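Local coordinates for protein (S)-2-haloacid dehalogenase 4A (Burkholderia cepacia, PDB 2NO4) that catalyses the hydrolytic dehalogenation of short-chain (S)-2-haloalkanoic acids, giving the (R)-2-hydroxyalkanoic acids with inversion of configuration, at residues B[118-132]-B[147-161]. Numbering follows the deposited sequence. Where two conformers were deposited one is given.
Sequences KSAGYIVAILSNGND and VLDSCLSADDLKIYK. With SO4 (sulfate ion), chain H; SO4 (sulfate ion), chain I.
N129, just after strand 123-128, meets Y160 and K161 of the loop that follows strand 150-153. Its OD1 takes the backbone N-H of K161 in the carbonyl plane (3.1 Å, N-H...O 160°) and lies 3.2 Å from Y160 CD2 at the ring edge, the amide standing nearly upright to the ring. The K161 side chain, stretched out past CG, runs by this amide until NZ reaches L127 O (2.8 Å) and, also at 2.8 Å, O3 of the chain H sulfate, which N129 N binds as well; NZ further forms salt bridges with the nucleophile D20 and with D190. S128 OG bonds the same ion. Between the parallel strands, the backbone ladder passes from I126 N to S150 O, L152 N to I126 O and S128 N to L152 O. I126 lays CD1 against L148 CD1 (3.5 Å), and L139 of helix 132-141 touches both side chains. At the N-terminal side of the pair D149 OD2 accepts V124 N through its anti lone pair (2.8 Å); at the C-terminal side S153 OG donates to G130 O (2.6 Å). The pairing joins both strands of a Rossmann-like HAD beta-alpha-beta unit; the sulfate, held by haloacid-binding S128, N129, A21 and Y22, perhaps mimics the substrate carboxylate.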
loop_
_atom_site.group_PDB
_atom_site.type_symbol
_atom_site.label_atom_id
_atom_site.label_comp_id
_atom_site.label_asym_id
_atom_site.label_seq_id
_atom_site.Cartn_x
_atom_site.Cartn_y
_atom_site.Cartn_z
ATOM N N LYS B 118 -16.584 25.496 -12.471
ATOM C CA LYS B 118 -17.369 26.310 -11.541
ATOM C C LYS B 118 -18.305 27.270 -12.326
ATOM O O LYS B 118 -19.444 27.507 -11.904
ATOM C CB LYS B 118 -16.432 27.065 -10.621
ATOM C CG LYS B 118 -16.900 27.222 -9.185
ATOM C CD LYS B 118 -15.797 27.972 -8.404
ATOM C CE LYS B 118 -16.350 29.149 -7.605
ATOM N NZ LYS B 118 -16.585 28.810 -6.171
ATOM N N SER B 119 -17.838 27.746 -13.490
ATOM C CA SER B 119 -18.620 28.612 -14.398
ATOM C C SER B 119 -19.789 27.859 -15.021
ATOM O O SER B 119 -20.825 28.455 -15.298
ATOM C CB SER B 119 -17.730 29.239 -15.510
ATOM O OG SER B 119 -17.631 28.416 -16.705
ATOM N N ALA B 120 -19.630 26.561 -15.258
ATOM C CA ALA B 120 -20.730 25.744 -15.772
ATOM C C ALA B 120 -21.783 25.402 -14.692
ATOM O O ALA B 120 -22.735 24.668 -14.963
ATOM C CB ALA B 120 -20.195 24.483 -16.458
ATOM N N GLY B 121 -21.620 25.944 -13.485
ATOM C CA GLY B 121 -22.556 25.683 -12.388
ATOM C C GLY B 121 -22.444 24.370 -11.590
ATOM O O GLY B 121 -23.357 24.034 -10.835
ATOM N N TYR B 122 -21.343 23.626 -11.740
ATOM C CA TYR B 122 -21.085 22.465 -10.874
ATOM C C TYR B 122 -20.683 22.863 -9.473
ATOM O O TYR B 122 -20.058 23.890 -9.271
ATOM C CB TYR B 122 -19.936 21.614 -11.425
ATOM C CG TYR B 122 -20.255 20.898 -12.691
ATOM C CD1 TYR B 122 -19.794 21.377 -13.931
ATOM C CD2 TYR B 122 -21.032 19.746 -12.668
ATOM C CE1 TYR B 122 -20.069 20.680 -15.100
ATOM C CE2 TYR B 122 -21.339 19.059 -13.829
ATOM C CZ TYR B 122 -20.853 19.524 -15.036
ATOM O OH TYR B 122 -21.172 18.814 -16.169
ATOM N N ILE B 123 -21.010 22.022 -8.503
ATOM C CA ILE B 123 -20.306 22.056 -7.230
ATOM C C ILE B 123 -18.918 21.490 -7.540
ATOM O O ILE B 123 -18.802 20.422 -8.154
ATOM C CB ILE B 123 -21.022 21.234 -6.126
ATOM C CG1 ILE B 123 -22.475 21.722 -5.909
ATOM C CG2 ILE B 123 -20.217 21.283 -4.788
ATOM C CD1 ILE B 123 -23.407 20.616 -5.363
ATOM N N VAL B 124 -17.885 22.231 -7.161
ATOM C CA VAL B 124 -16.512 21.835 -7.368
ATOM C C VAL B 124 -15.898 21.654 -5.989
ATOM O O VAL B 124 -15.776 22.610 -5.212
ATOM C CB VAL B 124 -15.719 22.874 -8.219
ATOM C CG1 VAL B 124 -14.240 22.393 -8.424
ATOM C CG2 VAL B 124 -16.428 23.142 -9.576
ATOM N N ALA B 125 -15.539 20.413 -5.662
ATOM C CA ALA B 125 -15.034 20.102 -4.318
ATOM C C ALA B 125 -13.774 19.228 -4.414
ATOM O O ALA B 125 -13.549 18.550 -5.430
ATOM C CB ALA B 125 -16.149 19.390 -3.478
ATOM N N ILE B 126 -12.944 19.287 -3.383
ATOM C CA ILE B 126 -11.851 18.323 -3.213
ATOM C C ILE B 126 -12.289 17.286 -2.139
ATOM O O ILE B 126 -12.971 17.638 -1.154
ATOM C CB ILE B 126 -10.524 19.044 -2.832
ATOM C CG1 ILE B 126 -9.926 19.734 -4.070
ATOM C CG2 ILE B 126 -9.481 18.060 -2.179
ATOM C CD1 ILE B 126 -8.740 20.612 -3.774
ATOM N N LEU B 127 -11.945 16.009 -2.365
ATOM C CA LEU B 127 -12.036 14.971 -1.323
ATOM C C LEU B 127 -10.638 14.321 -1.226
ATOM O O LEU B 127 -10.146 13.680 -2.196
ATOM C CB LEU B 127 -13.128 13.942 -1.673
ATOM C CG LEU B 127 -13.242 12.774 -0.678
ATOM C CD1 LEU B 127 -13.767 13.325 0.697
ATOM C CD2 LEU B 127 -14.095 11.617 -1.235
ATOM N N SER B 128 -9.984 14.531 -0.087
ATOM C CA SER B 128 -8.560 14.224 0.052
ATOM C C SER B 128 -8.240 13.483 1.348
ATOM O O SER B 128 -8.829 13.764 2.402
ATOM C CB SER B 128 -7.756 15.538 0.029
ATOM O OG SER B 128 -6.348 15.275 0.151
ATOM N N ASN B 129 -7.259 12.583 1.293
ATOM C CA ASN B 129 -6.619 12.080 2.530
ATOM C C ASN B 129 -5.934 13.158 3.368
ATOM O O ASN B 129 -5.721 12.953 4.559
ATOM C CB ASN B 129 -5.549 11.018 2.213
ATOM C CG ASN B 129 -6.135 9.732 1.663
ATOM O OD1 ASN B 129 -7.228 9.299 2.056
ATOM N ND2 ASN B 129 -5.381 9.084 0.754
ATOM N N GLY B 130 -5.524 14.259 2.732
ATOM C CA GLY B 130 -4.718 15.278 3.387
ATOM C C GLY B 130 -5.588 15.970 4.446
ATOM O O GLY B 130 -6.772 16.209 4.225
ATOM N N ASN B 131 -5.000 16.219 5.608
ATOM C CA ASN B 131 -5.643 17.002 6.683
ATOM C C ASN B 131 -5.683 18.488 6.290
ATOM O O ASN B 131 -4.889 18.931 5.422
ATOM C CB ASN B 131 -4.916 16.788 8.021
ATOM C CG ASN B 131 -3.417 17.110 7.953
ATOM O OD1 ASN B 131 -2.634 16.335 7.388
ATOM N ND2 ASN B 131 -2.999 18.230 8.585
ATOM N N ASP B 132 -6.574 19.256 6.906
ATOM C CA ASP B 132 -6.807 20.623 6.452
ATOM C C ASP B 132 -5.550 21.478 6.406
ATOM O O ASP B 132 -5.301 22.193 5.450
ATOM C CB ASP B 132 -7.911 21.299 7.258
ATOM C CG ASP B 132 -8.453 22.523 6.554
ATOM O OD1 ASP B 132 -8.199 23.636 7.044
ATOM O OD2 ASP B 132 -9.102 22.367 5.495
ATOM N N VAL B 147 -11.213 28.662 -6.660
ATOM C CA VAL B 147 -11.924 27.897 -7.671
ATOM C C VAL B 147 -12.630 26.680 -7.068
ATOM O O VAL B 147 -13.015 25.767 -7.816
ATOM C CB VAL B 147 -11.012 27.536 -8.899
ATOM C CG1 VAL B 147 -10.573 28.798 -9.597
ATOM C CG2 VAL B 147 -9.770 26.722 -8.497
ATOM N N LEU B 148 -12.822 26.697 -5.735
ATOM C CA LEU B 148 -13.410 25.562 -4.994
ATOM C C LEU B 148 -14.618 25.927 -4.117
ATOM O O LEU B 148 -14.587 26.928 -3.394
ATOM C CB LEU B 148 -12.361 24.907 -4.087
ATOM C CG LEU B 148 -11.186 24.173 -4.716
ATOM C CD1 LEU B 148 -10.212 23.817 -3.597
ATOM C CD2 LEU B 148 -11.635 22.938 -5.495
ATOM N N ASP B 149 -15.656 25.093 -4.153
ATOM C CA ASP B 149 -16.792 25.244 -3.261
ATOM C C ASP B 149 -16.539 24.641 -1.888
ATOM O O ASP B 149 -17.035 25.139 -0.878
ATOM C CB ASP B 149 -18.051 24.622 -3.884
ATOM C CG ASP B 149 -18.516 25.379 -5.114
ATOM O OD1 ASP B 149 -18.683 26.621 -4.995
ATOM O OD2 ASP B 149 -18.683 24.760 -6.202
ATOM N N SER B 150 -15.768 23.562 -1.845
ATOM C CA SER B 150 -15.650 22.770 -0.639
ATOM C C SER B 150 -14.381 21.905 -0.696
ATOM O O SER B 150 -13.930 21.486 -1.761
ATOM C CB SER B 150 -16.913 21.916 -0.456
ATOM O OG SER B 150 -16.755 20.937 0.555
ATOM N N CYS B 151 -13.792 21.682 0.470
ATOM C CA CYS B 151 -12.611 20.862 0.577
ATOM C C CYS B 151 -12.865 19.921 1.738
ATOM O O CYS B 151 -12.922 20.337 2.915
ATOM C CB CYS B 151 -11.383 21.744 0.799
ATOM S SG CYS B 151 -9.816 20.830 0.876
ATOM N N LEU B 152 -13.028 18.644 1.393
ATOM C CA LEU B 152 -13.355 17.590 2.360
ATOM C C LEU B 152 -12.131 16.708 2.653
ATOM O O LEU B 152 -11.384 16.330 1.745
ATOM C CB LEU B 152 -14.551 16.800 1.856
ATOM C CG LEU B 152 -15.770 17.709 1.643
ATOM C CD1 LEU B 152 -16.893 16.965 0.980
ATOM C CD2 LEU B 152 -16.230 18.317 2.979
ATOM N N SER B 153 -11.918 16.416 3.935
ATOM C CA SER B 153 -10.718 15.726 4.388
ATOM C C SER B 153 -11.020 14.382 5.061
ATOM O O SER B 153 -12.028 14.262 5.783
ATOM C CB SER B 153 -9.939 16.613 5.342
ATOM O OG SER B 153 -8.813 15.896 5.826
ATOM N N ALA B 154 -10.141 13.394 4.848
ATOM C CA ALA B 154 -10.167 12.109 5.599
ATOM C C ALA B 154 -10.066 12.341 7.112
ATOM O O ALA B 154 -10.535 11.525 7.911
ATOM C CB ALA B 154 -9.000 11.213 5.172
ATOM N N ASP B 155 -9.388 13.427 7.478
ATOM C CA ASP B 155 -9.143 13.784 8.853
ATOM C C ASP B 155 -10.427 14.113 9.630
ATOM O O ASP B 155 -10.410 14.104 10.858
ATOM C CB ASP B 155 -8.162 14.954 8.953
ATOM C CG ASP B 155 -7.448 14.995 10.306
ATOM O OD1 ASP B 155 -6.938 13.947 10.776
ATOM O OD2 ASP B 155 -7.369 16.084 10.898
ATOM N N ASP B 156 -11.524 14.376 8.925
ATOM C CA ASP B 156 -12.805 14.666 9.578
ATOM C C ASP B 156 -13.387 13.382 10.153
ATOM O O ASP B 156 -13.978 13.415 11.226
ATOM C CB ASP B 156 -13.778 15.350 8.617
ATOM C CG ASP B 156 -13.262 16.698 8.146
ATOM O OD1 ASP B 156 -12.594 17.348 8.943
ATOM O OD2 ASP B 156 -13.465 17.109 6.976
ATOM N N LEU B 157 -13.171 12.252 9.471
ATOM C CA LEU B 157 -13.719 10.954 9.897
ATOM C C LEU B 157 -12.670 10.054 10.522
ATOM O O LEU B 157 -13.018 9.047 11.126
ATOM C CB LEU B 157 -14.291 10.169 8.696
ATOM C CG LEU B 157 -15.555 10.614 7.998
ATOM C CD1 LEU B 157 -16.113 9.406 7.233
ATOM C CD2 LEU B 157 -16.566 11.151 8.997
ATOM N N LYS B 158 -11.395 10.382 10.312
ATOM C CA LYS B 158 -10.273 9.562 10.783
ATOM C C LYS B 158 -10.255 8.171 10.122
ATOM O O LYS B 158 -9.991 7.159 10.754
ATOM C CB LYS B 158 -10.206 9.506 12.327
ATOM C CG LYS B 158 -9.968 10.915 12.934
ATOM C CD LYS B 158 -9.623 10.870 14.422
ATOM C CE LYS B 158 -9.782 12.287 15.070
ATOM N NZ LYS B 158 -9.425 13.439 14.110
ATOM N N ILE B 159 -10.501 8.183 8.816
ATOM C CA ILE B 159 -10.668 7.016 7.960
ATOM C C ILE B 159 -10.145 7.406 6.563
ATOM O O ILE B 159 -10.620 8.378 5.988
ATOM C CB ILE B 159 -12.170 6.665 7.816
ATOM C CG1 ILE B 159 -12.745 6.153 9.145
ATOM C CG2 ILE B 159 -12.381 5.565 6.745
ATOM C CD1 ILE B 159 -14.230 6.006 9.080
ATOM N N TYR B 160 -9.193 6.640 6.026
ATOM C CA TYR B 160 -8.593 6.962 4.727
ATOM C C TYR B 160 -9.280 6.282 3.544
ATOM O O TYR B 160 -9.940 5.263 3.707
ATOM C CB TYR B 160 -7.112 6.586 4.752
ATOM C CG TYR B 160 -6.249 7.567 5.518
ATOM C CD1 TYR B 160 -5.559 7.172 6.661
ATOM C CD2 TYR B 160 -6.095 8.893 5.067
ATOM C CE1 TYR B 160 -4.729 8.064 7.324
ATOM C CE2 TYR B 160 -5.261 9.772 5.725
ATOM C CZ TYR B 160 -4.598 9.357 6.841
ATOM O OH TYR B 160 -3.804 10.227 7.504
ATOM N N LYS B 161 -9.111 6.857 2.355
ATOM C CA LYS B 161 -9.506 6.194 1.114
ATOM C C LYS B 161 -8.720 4.865 1.030
ATOM O O LYS B 161 -7.600 4.793 1.551
ATOM C CB LYS B 161 -9.106 7.073 -0.076
ATOM C CG LYS B 161 -9.830 8.383 -0.186
ATOM C CD LYS B 161 -9.007 9.278 -1.115
ATOM C CE LYS B 161 -9.796 10.465 -1.607
ATOM N NZ LYS B 161 -8.999 11.196 -2.692
HETATM S S SO4 H . -5.415 12.476 -1.773
HETATM O O1 SO4 H . -5.639 13.841 -2.193
HETATM O O2 SO4 H . -4.384 12.399 -0.742
HETATM O O3 SO4 H . -6.633 11.825 -1.350
HETATM O O4 SO4 H . -4.906 11.814 -2.972
HETATM S S SO4 I . -5.696 20.209 10.966
HETATM O O1 SO4 I . -5.490 21.639 11.221
HETATM O O2 SO4 I . -5.144 19.454 12.114
HETATM O O3 SO4 I . -7.151 19.969 10.848
HETATM O O4 SO4 I . -4.976 19.849 9.727
HETATM O O HOH W 1 -19.309 27.820 -7.242
HETATM O O HOH W 2 -5.318 6.227 1.018
HETATM O O HOH W 3 -8.036 18.322 8.975
#